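Local coordinates for protein decapping nuclease RAI1 (Scheffersomyces stipitis, PDB 5BTO) that hydrolyses NAD caps from the 5' ends of RNAs, using a divalent metal cation, and binds the exoribonuclease RAT1, stabilising it and stimulating its activity, at residues E28-A33 with K229-G234; L134-Y139 with Q349-D354; T223-A228 with T335-Y340. All blocks are in the same frame, centred on the assembly; numbering follows the deposited sequence.

Contact 1 of 3, residues E28-A33 with K229-G234; sequences EIFAFA and KMLLAG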
loop_
_atom_site.group_PDB
_atom_site.type_symbol
_atom_site.label_atom_id
_atom_site.label_comp_id
_atom_site.label_asym_id
_atom_site.label_seq_id
_atom_site.Cartn_x
_atom_site.Cartn_y
_atom_site.Cartn_z
ATOM N N GLU A 28 6.328 31.096 -8.234
ATOM C CA GLU A 28 7.011 31.716 -7.104
ATOM C C GLU A 28 6.146 32.824 -6.516
ATOM O O GLU A 28 5.580 33.652 -7.262
ATOM C CB GLU A 28 8.358 32.321 -7.519
ATOM C CG GLU A 28 9.110 32.950 -6.343
ATOM C CD GLU A 28 10.472 33.506 -6.733
ATOM O OE1 GLU A 28 11.416 32.711 -6.978
ATOM O OE2 GLU A 28 10.597 34.741 -6.776
ATOM N N ILE A 29 6.066 32.871 -5.191
ATOM C CA ILE A 29 5.353 33.978 -4.541
ATOM C C ILE A 29 6.261 34.879 -3.700
ATOM O O ILE A 29 5.953 36.051 -3.499
ATOM C CB ILE A 29 4.124 33.508 -3.717
ATOM C CG1 ILE A 29 4.497 32.361 -2.778
ATOM C CG2 ILE A 29 2.998 33.098 -4.644
ATOM C CD1 ILE A 29 3.490 32.169 -1.629
ATOM N N PHE A 30 7.374 34.338 -3.211
ATOM C CA PHE A 30 8.387 35.159 -2.540
ATOM C C PHE A 30 9.722 34.431 -2.488
ATOM O O PHE A 30 9.799 33.255 -2.823
ATOM C CB PHE A 30 7.937 35.625 -1.134
ATOM C CG PHE A 30 7.634 34.506 -0.153
ATOM C CD1 PHE A 30 6.354 33.970 -0.064
ATOM C CD2 PHE A 30 8.606 34.041 0.726
ATOM C CE1 PHE A 30 6.057 32.962 0.857
ATOM C CE2 PHE A 30 8.312 33.019 1.659
ATOM C CZ PHE A 30 7.038 32.499 1.720
ATOM N N ALA A 31 10.770 35.132 -2.076
ATOM C CA ALA A 31 12.074 34.509 -1.927
ATOM C C ALA A 31 12.742 35.037 -0.679
ATOM O O ALA A 31 12.337 36.061 -0.137
ATOM C CB ALA A 31 12.945 34.777 -3.172
ATOM N N PHE A 32 13.745 34.314 -0.195
ATOM C CA PHE A 32 14.631 34.845 0.831
ATOM C C PHE A 32 16.028 34.282 0.621
ATOM O O PHE A 32 16.225 33.431 -0.246
ATOM C CB PHE A 32 14.083 34.617 2.256
ATOM C CG PHE A 32 13.975 33.163 2.680
ATOM C CD1 PHE A 32 12.879 32.395 2.314
ATOM C CD2 PHE A 32 14.944 32.592 3.495
ATOM C CE1 PHE A 32 12.766 31.068 2.734
ATOM C CE2 PHE A 32 14.838 31.267 3.925
ATOM C CZ PHE A 32 13.749 30.506 3.544
ATOM N N ALA A 33 17.006 34.781 1.366
ATOM C CA ALA A 33 18.371 34.317 1.162
ATOM C C ALA A 33 19.144 34.215 2.466
ATOM O O ALA A 33 18.759 34.792 3.478
ATOM C CB ALA A 33 19.108 35.241 0.166
ATOM N N LYS A 229 -2.977 21.636 -2.142
ATOM C CA LYS A 229 -2.228 22.848 -2.448
ATOM C C LYS A 229 -1.039 22.928 -1.495
ATOM O O LYS A 229 -1.174 22.674 -0.300
ATOM C CB LYS A 229 -3.111 24.085 -2.275
ATOM C CG LYS A 229 -4.323 24.121 -3.177
ATOM C CD LYS A 229 -5.108 25.417 -2.963
ATOM C CE LYS A 229 -6.342 25.486 -3.841
ATOM N NZ LYS A 229 -7.348 24.465 -3.448
ATOM N N MET A 230 0.136 23.260 -2.018
ATOM C CA MET A 230 1.343 23.226 -1.202
ATOM C C MET A 230 2.221 24.451 -1.420
ATOM O O MET A 230 2.294 24.986 -2.525
ATOM C CB MET A 230 2.149 21.946 -1.500
ATOM C CG MET A 230 1.315 20.686 -1.263
ATOM S SD MET A 230 2.137 19.163 -1.765
ATOM C CE MET A 230 3.354 18.998 -0.469
ATOM N N LEU A 231 2.868 24.890 -0.349
ATOM C CA LEU A 231 3.889 25.926 -0.423
ATOM C C LEU A 231 5.213 25.195 -0.240
ATOM O O LEU A 231 5.387 24.461 0.748
ATOM C CB LEU A 231 3.679 26.959 0.693
ATOM C CG LEU A 231 4.489 28.255 0.621
ATOM C CD1 LEU A 231 4.037 29.101 -0.566
ATOM C CD2 LEU A 231 4.386 29.080 1.892
ATOM N N LEU A 232 6.122 25.330 -1.204
ATOM C CA LEU A 232 7.423 24.664 -1.105
ATOM C C LEU A 232 8.563 25.667 -1.174
ATOM O O LEU A 232 8.621 26.492 -2.100
ATOM C CB LEU A 232 7.636 23.671 -2.254
ATOM C CG LEU A 232 6.743 22.462 -2.453
ATOM C CD1 LEU A 232 7.322 21.570 -3.572
ATOM C CD2 LEU A 232 6.650 21.713 -1.150
ATOM N N ALA A 233 9.490 25.575 -0.231
ATOM C CA ALA A 233 10.693 26.410 -0.263
ATOM C C ALA A 233 11.868 25.577 -0.788
ATOM O O ALA A 233 12.061 24.431 -0.365
ATOM C CB ALA A 233 10.994 26.942 1.125
ATOM N N GLY A 234 12.649 26.144 -1.705
ATOM C CA GLY A 234 13.772 25.422 -2.263
ATOM C C GLY A 234 14.912 26.309 -2.717
ATOM O O GLY A 234 14.684 27.348 -3.336
#
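Ile29 and Leu231 meet through their CD1 methyls across a mixed beta sheet of the PD-(D/E)XK nuclease fold. The two strands run parallel but are not neighbours. Strand 216-225 lies between them, antiparallel to both, and the closest CA atoms, Ile29 CA and Leu231 CA, are 9.2 Å apart. Only side chains can bridge that gap.

Leu231 reaches across with both methyls. Its CG stands opposite the backbone N (chi1 -169°), which directs CD1 at Ile29 and CD2 at the Phe30 ring. CD1 also lies 4.0 Å from Ile29 CG1. CD2 stops 4.3 Å from Phe30 CZ, a looser and oblique approach. Ile29 holds CG1 between its own N and carbonyl carbon (chi1 50°), and this swings CD1 toward the leucine.

A classic beta bulge is consistent with two consecutive residues reaching one partner. Ile29 and Phe30 both face Val220 of the middle strand and both bond to its backbone. The near-helical psi of Ile29 belongs to that bulge. Leu231 also packs on Val220, so both strands meet the same residue of the middle strand.

Helix 87-101 covers this face. Leu94 touches Leu231, Ala93 touches Phe30, and the Tyr97 ring meets that of Phe30 with the planes about 25° apart. The Phe30 side chain is about 9 Å from that of Tyr114, a substrate-binding residue. The shortest approach between the two segments is Ile29 CD1 to Leu231 CD1, 3.3 Å, tighter than usual van der Waals contact.

Contact 2 of 3, residues L134-Y139 with Q349-D354; sequences LNVLAY and QEIPRD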
loop_
_atom_site.group_PDB
_atom_site.type_symbol
_atom_site.label_atom_id
_atom_site.label_comp_id
_atom_site.label_asym_id
_atom_site.label_seq_id
_atom_site.Cartn_x
_atom_site.Cartn_y
_atom_site.Cartn_z
ATOM N N LEU A 134 9.961 12.759 9.307
ATOM C CA LEU A 134 9.401 14.100 9.215
ATOM C C LEU A 134 8.452 14.381 10.359
ATOM O O LEU A 134 7.696 13.505 10.779
ATOM C CB LEU A 134 8.651 14.274 7.901
ATOM C CG LEU A 134 9.400 13.939 6.608
ATOM C CD1 LEU A 134 8.430 13.926 5.440
ATOM C CD2 LEU A 134 10.534 14.944 6.377
ATOM N N ASN A 135 8.497 15.607 10.869
ATOM C CA ASN A 135 7.518 16.060 11.853
ATOM C C ASN A 135 6.411 16.794 11.116
ATOM O O ASN A 135 6.682 17.567 10.196
ATOM C CB ASN A 135 8.158 16.994 12.875
ATOM C CG ASN A 135 9.143 16.289 13.774
ATOM O OD1 ASN A 135 8.995 15.103 14.064
ATOM N ND2 ASN A 135 10.154 17.017 14.231
ATOM N N VAL A 136 5.165 16.544 11.505
ATOM C CA VAL A 136 4.029 17.169 10.855
ATOM C C VAL A 136 3.078 17.678 11.912
ATOM O O VAL A 136 2.780 16.980 12.876
ATOM C CB VAL A 136 3.257 16.176 9.967
ATOM C CG1 VAL A 136 2.138 16.891 9.232
ATOM C CG2 VAL A 136 4.194 15.469 8.999
ATOM N N LEU A 137 2.578 18.892 11.745
ATOM C CA LEU A 137 1.546 19.322 12.679
ATOM C C LEU A 137 0.553 20.263 12.036
ATOM O O LEU A 137 0.885 21.003 11.093
ATOM C CB LEU A 137 2.157 19.934 13.931
ATOM C CG LEU A 137 2.977 21.192 13.710
ATOM C CD1 LEU A 137 2.051 22.402 13.690
ATOM C CD2 LEU A 137 4.012 21.330 14.789
ATOM N N ALA A 138 -0.670 20.213 12.549
ATOM C CA ALA A 138 -1.747 21.045 12.054
ATOM C C ALA A 138 -1.799 22.334 12.847
ATOM O O ALA A 138 -1.755 22.326 14.079
ATOM C CB ALA A 138 -3.081 20.304 12.164
ATOM N N TYR A 139 -1.893 23.445 12.134
ATOM C CA TYR A 139 -2.049 24.737 12.764
ATOM C C TYR A 139 -2.748 25.671 11.786
ATOM O O TYR A 139 -2.427 25.693 10.596
ATOM C CB TYR A 139 -0.685 25.294 13.191
ATOM C CG TYR A 139 -0.767 26.668 13.809
ATOM C CD1 TYR A 139 -1.188 26.834 15.126
ATOM C CD2 TYR A 139 -0.425 27.797 13.077
ATOM C CE1 TYR A 139 -1.274 28.102 15.692
ATOM C CE2 TYR A 139 -0.509 29.057 13.629
ATOM C CZ TYR A 139 -0.929 29.206 14.936
ATOM O OH TYR A 139 -1.006 30.469 15.483
ATOM N N GLN A 349 -5.619 13.064 4.600
ATOM C CA GLN A 349 -6.774 12.291 5.050
ATOM C C GLN A 349 -6.661 11.852 6.508
ATOM O O GLN A 349 -7.667 11.789 7.229
ATOM C CB GLN A 349 -6.968 11.051 4.175
ATOM C CG GLN A 349 -7.596 11.313 2.815
ATOM C CD GLN A 349 -7.807 10.032 2.019
ATOM O OE1 GLN A 349 -7.654 8.931 2.549
ATOM N NE2 GLN A 349 -8.159 10.172 0.740
ATOM N N GLU A 350 -5.440 11.557 6.946
ATOM C CA GLU A 350 -5.231 10.919 8.251
ATOM C C GLU A 350 -4.898 11.873 9.403
ATOM O O GLU A 350 -5.038 11.506 10.572
ATOM C CB GLU A 350 -4.150 9.838 8.142
ATOM C CG GLU A 350 -4.508 8.712 7.185
ATOM C CD GLU A 350 -5.774 7.986 7.601
ATOM O OE1 GLU A 350 -6.045 7.896 8.819
ATOM O OE2 GLU A 350 -6.507 7.517 6.710
ATOM N N ILE A 351 -4.474 13.090 9.088
ATOM C CA ILE A 351 -4.150 14.061 10.129
ATOM C C ILE A 351 -5.272 15.090 10.217
ATOM O O ILE A 351 -5.453 15.868 9.301
ATOM C CB ILE A 351 -2.807 14.775 9.833
ATOM C CG1 ILE A 351 -1.663 13.758 9.778
ATOM C CG2 ILE A 351 -2.519 15.851 10.878
ATOM C CD1 ILE A 351 -0.329 14.336 9.362
ATOM N N PRO A 352 -6.053 15.074 11.314
ATOM C CA PRO A 352 -7.167 16.025 11.450
ATOM C C PRO A 352 -6.691 17.468 11.322
ATOM O O PRO A 352 -5.797 17.887 12.052
ATOM C CB PRO A 352 -7.698 15.752 12.864
ATOM C CG PRO A 352 -7.320 14.339 13.136
ATOM C CD PRO A 352 -5.986 14.128 12.440
ATOM N N ARG A 353 -7.280 18.220 10.400
ATOM C CA ARG A 353 -6.742 19.533 10.077
ATOM C C ARG A 353 -7.027 20.557 11.154
ATOM O O ARG A 353 -6.280 21.522 11.306
ATOM C CB ARG A 353 -7.280 20.048 8.741
ATOM C CG ARG A 353 -6.463 21.202 8.179
ATOM C CD ARG A 353 -5.262 20.702 7.373
ATOM N NE ARG A 353 -5.713 19.986 6.188
ATOM C CZ ARG A 353 -5.962 20.565 5.019
ATOM N NH1 ARG A 353 -5.789 21.878 4.868
ATOM N NH2 ARG A 353 -6.393 19.835 4.003
ATOM N N ASP A 354 -8.118 20.363 11.888
ATOM C CA ASP A 354 -8.545 21.370 12.847
ATOM C C ASP A 354 -8.169 21.035 14.288
ATOM O O ASP A 354 -8.595 21.721 15.216
ATOM C CB ASP A 354 -10.053 21.595 12.737
ATOM C CG ASP A 354 -10.470 22.050 11.355
ATOM O OD1 ASP A 354 -9.636 22.668 10.656
ATOM O OD2 ASP A 354 -11.631 21.793 10.969
#
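Val136 meets Ile351 where the chain leaves helix 333-350 and passes over the face of the main sheet. Val136 lies on strand 132-139, inside that sheet. Its CB points to the segment 349-354 and is 4.1 Å from Ile351 CD1. From CB the side chain forks. CG1 takes the position opposite the backbone N (chi1 -176°) and makes the closer contact, 3.6 Å to Ile351 CD1. The valine also packs on Ile145 of the next strand.

Ile351 crosses the valine at a slant and touches it with CD1. It is the first residue after the helix to leave helical backbone angles. CD1 is anti to CA (chi2 174°), and this extended chain carries CD1 to the valine. The isoleucine also touches Leu143.

Two residues further along the strand, Ala138 sits on the same face. The CA atoms of Ala138 and Arg353 are 5.6 Å apart, so here the backbone itself comes close. Ala138 CB rests against two successive carbonyls, 3.6 Å from Pro352 O and 3.5 Å from Arg353 O. The guanidinium of Arg353 turns to other partners: NH1 forms a salt bridge with Asp110 and a hydrogen bond to Gly141 O. The other face of the strand is covered by helices 378-388 and 392-400.

Val136 pairs through its backbone with Tyr360 and Leu137 with Phe144, while Ala138 O accepts from Arg385 NH2. Between the two segments the contact is a methyl-to-methyl touch plus a methyl against two carbonyl oxygens, with no polar bond.

Contact 3 of 3, residues T223-A228 with T335-Y340; sequences TGIGEA and TALKWY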
loop_
_atom_site.group_PDB
_atom_site.type_symbol
_atom_site.label_atom_id
_atom_site.label_comp_id
_atom_site.label_asym_id
_atom_site.label_seq_id
_atom_site.Cartn_x
_atom_site.Cartn_y
_atom_site.Cartn_z
ATOM N N THR A 223 2.301 25.450 -5.295
ATOM C CA THR A 223 2.121 24.389 -6.261
ATOM C C THR A 223 1.081 23.428 -5.713
ATOM O O THR A 223 0.335 23.771 -4.802
ATOM C CB THR A 223 3.463 23.684 -6.560
ATOM O OG1 THR A 223 3.292 22.741 -7.624
ATOM C CG2 THR A 223 4.007 23.002 -5.314
ATOM N N GLY A 224 1.016 22.232 -6.263
ATOM C CA GLY A 224 0.032 21.282 -5.790
ATOM C C GLY A 224 0.284 19.912 -6.345
ATOM O O GLY A 224 1.112 19.731 -7.233
ATOM N N ILE A 225 -0.430 18.940 -5.796
ATOM C CA ILE A 225 -0.438 17.593 -6.333
ATOM C C ILE A 225 -1.818 17.049 -6.004
ATOM O O ILE A 225 -2.308 17.235 -4.889
ATOM C CB ILE A 225 0.688 16.709 -5.739
ATOM C CG1 ILE A 225 0.608 15.299 -6.315
ATOM C CG2 ILE A 225 0.625 16.664 -4.208
ATOM C CD1 ILE A 225 1.760 14.936 -7.179
ATOM N N GLY A 226 -2.461 16.427 -6.982
ATOM C CA GLY A 226 -3.851 16.032 -6.825
ATOM C C GLY A 226 -4.696 17.209 -6.368
ATOM O O GLY A 226 -4.682 18.270 -7.001
ATOM N N GLU A 227 -5.429 17.026 -5.271
ATOM C CA GLU A 227 -6.281 18.084 -4.727
ATOM C C GLU A 227 -5.566 18.956 -3.702
ATOM O O GLU A 227 -6.132 19.942 -3.215
ATOM C CB GLU A 227 -7.530 17.478 -4.081
ATOM C CG GLU A 227 -8.462 16.860 -5.086
ATOM C CD GLU A 227 -8.914 17.875 -6.105
ATOM O OE1 GLU A 227 -9.714 18.761 -5.743
ATOM O OE2 GLU A 227 -8.461 17.801 -7.262
ATOM N N ALA A 228 -4.330 18.590 -3.368
ATOM C CA ALA A 228 -3.574 19.287 -2.329
ATOM C C ALA A 228 -2.877 20.532 -2.875
ATOM O O ALA A 228 -2.251 20.479 -3.928
ATOM C CB ALA A 228 -2.532 18.346 -1.715
ATOM N N THR A 335 5.669 6.347 -11.945
ATOM C CA THR A 335 5.372 5.559 -10.754
ATOM C C THR A 335 5.728 6.348 -9.494
ATOM O O THR A 335 4.972 6.361 -8.507
ATOM C CB THR A 335 6.152 4.225 -10.770
ATOM O OG1 THR A 335 5.855 3.522 -11.977
ATOM C CG2 THR A 335 5.764 3.364 -9.591
ATOM N N ALA A 336 6.888 6.998 -9.521
ATOM C CA ALA A 336 7.335 7.812 -8.399
ATOM C C ALA A 336 6.279 8.868 -8.082
ATOM O O ALA A 336 5.909 9.066 -6.916
ATOM C CB ALA A 336 8.692 8.470 -8.709
ATOM N N LEU A 337 5.797 9.538 -9.123
ATOM C CA LEU A 337 4.818 10.614 -8.941
ATOM C C LEU A 337 3.484 10.094 -8.390
ATOM O O LEU A 337 2.842 10.761 -7.574
ATOM C CB LEU A 337 4.598 11.382 -10.248
ATOM C CG LEU A 337 3.832 12.700 -10.127
ATOM C CD1 LEU A 337 4.569 13.656 -9.190
ATOM C CD2 LEU A 337 3.650 13.330 -11.510
ATOM N N LYS A 338 3.067 8.913 -8.836
ATOM C CA LYS A 338 1.850 8.297 -8.296
ATOM C C LYS A 338 2.015 7.918 -6.821
ATOM O O LYS A 338 1.074 8.060 -6.027
ATOM C CB LYS A 338 1.444 7.072 -9.128
ATOM C CG LYS A 338 0.969 7.394 -10.543
ATOM C CD LYS A 338 0.760 6.114 -11.333
ATOM C CE LYS A 338 0.502 6.390 -12.799
ATOM N NZ LYS A 338 0.443 5.135 -13.607
ATOM N N TRP A 339 3.194 7.419 -6.444
ATOM C CA TRP A 339 3.481 7.172 -5.026
ATOM C C TRP A 339 3.417 8.480 -4.222
ATOM O O TRP A 339 2.812 8.561 -3.152
ATOM C CB TRP A 339 4.851 6.500 -4.862
ATOM C CG TRP A 339 5.484 6.713 -3.515
ATOM C CD1 TRP A 339 6.532 7.547 -3.219
ATOM C CD2 TRP A 339 5.098 6.102 -2.273
ATOM N NE1 TRP A 339 6.833 7.476 -1.879
ATOM C CE2 TRP A 339 5.971 6.596 -1.275
ATOM C CE3 TRP A 339 4.113 5.172 -1.914
ATOM C CZ2 TRP A 339 5.884 6.206 0.060
ATOM C CZ3 TRP A 339 4.026 4.776 -0.586
ATOM C CH2 TRP A 339 4.911 5.295 0.389
ATOM N N TYR A 340 4.057 9.519 -4.737
ATOM C CA TYR A 340 4.084 10.778 -4.022
ATOM C C TYR A 340 2.661 11.314 -3.828
ATOM O O TYR A 340 2.308 11.802 -2.749
ATOM C CB TYR A 340 4.941 11.768 -4.823
ATOM C CG TYR A 340 5.020 13.152 -4.240
ATOM C CD1 TYR A 340 5.603 13.377 -2.996
ATOM C CD2 TYR A 340 4.550 14.244 -4.957
ATOM C CE1 TYR A 340 5.692 14.665 -2.466
ATOM C CE2 TYR A 340 4.633 15.522 -4.443
ATOM C CZ TYR A 340 5.200 15.722 -3.202
ATOM O OH TYR A 340 5.296 16.996 -2.696
#
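Ile225 packs against Leu337 and Tyr340, about one helical turn apart on helix 333-350. The contact is apolar and joins the tip of a beta hairpin to a helix lying over the sheet. Ile225 CD1 does most of the touching. It is 3.7 Å from Leu337 CD1 and 3.6 Å from Tyr340 CD2, meeting the ring obliquely. Ile225 CG2 adds a weaker approach, 4.2 Å from Tyr340 CE2. The isoleucine and leucine side chains run past each other in opposite directions. Chi2 of Ile225 is 113°, away from the staggered values, and it places CD1 at both partners.

Backbone hydrogen bonds fix the two frames. The hairpin closes in a type II' turn from Ile225 to Ala228. Ile225 N bonds to Ala228 O at 3.0 Å, and Ala228 N returns a bond to Ile225 O at 2.9 Å. Gly226 holds position i+1 with positive phi (52°), as a type II' turn requires. On the helix, Tyr340 N bonds to Ala336 O.

Other side chains add to the packing. Met230 touches both Ile225 and Tyr340, and Ile225 also touches Ile344, further along the helix. Tyr340 packs on Met118 and Leu121 of helix 115-123, and its side chain is about 8 Å from that of the substrate-binding Arg115. Thr335 touches Ala196 of the second subunit.

Between the two segments the contact is purely apolar, so it depends on shape fit and on removing carbons of Ile225, Leu337 and Tyr340 from water.

From the N terminus, strand 27-34 is the first of the contact strands and waits for strand 228-235, where contact 1 closes its loop. Strand 132-139 opens contact 2 inside that loop, and 223-228 opens contact 3 just before contact 1 closes. Contact 1 therefore crosses both others. Helix 333-350 then closes contact 3 at 335-340, and the chain leaving it closes contact 2 at 349-354, so contact 3 is nested within contact 2. All three reach the same sheet. Contacts 1 and 3 touch: Met230 O is 2.8 Å from Thr223 N, a probable hydrogen bond. Contact 1 links strands within the sheet, while contacts 2 and 3 attach helix 333-350 and its exit.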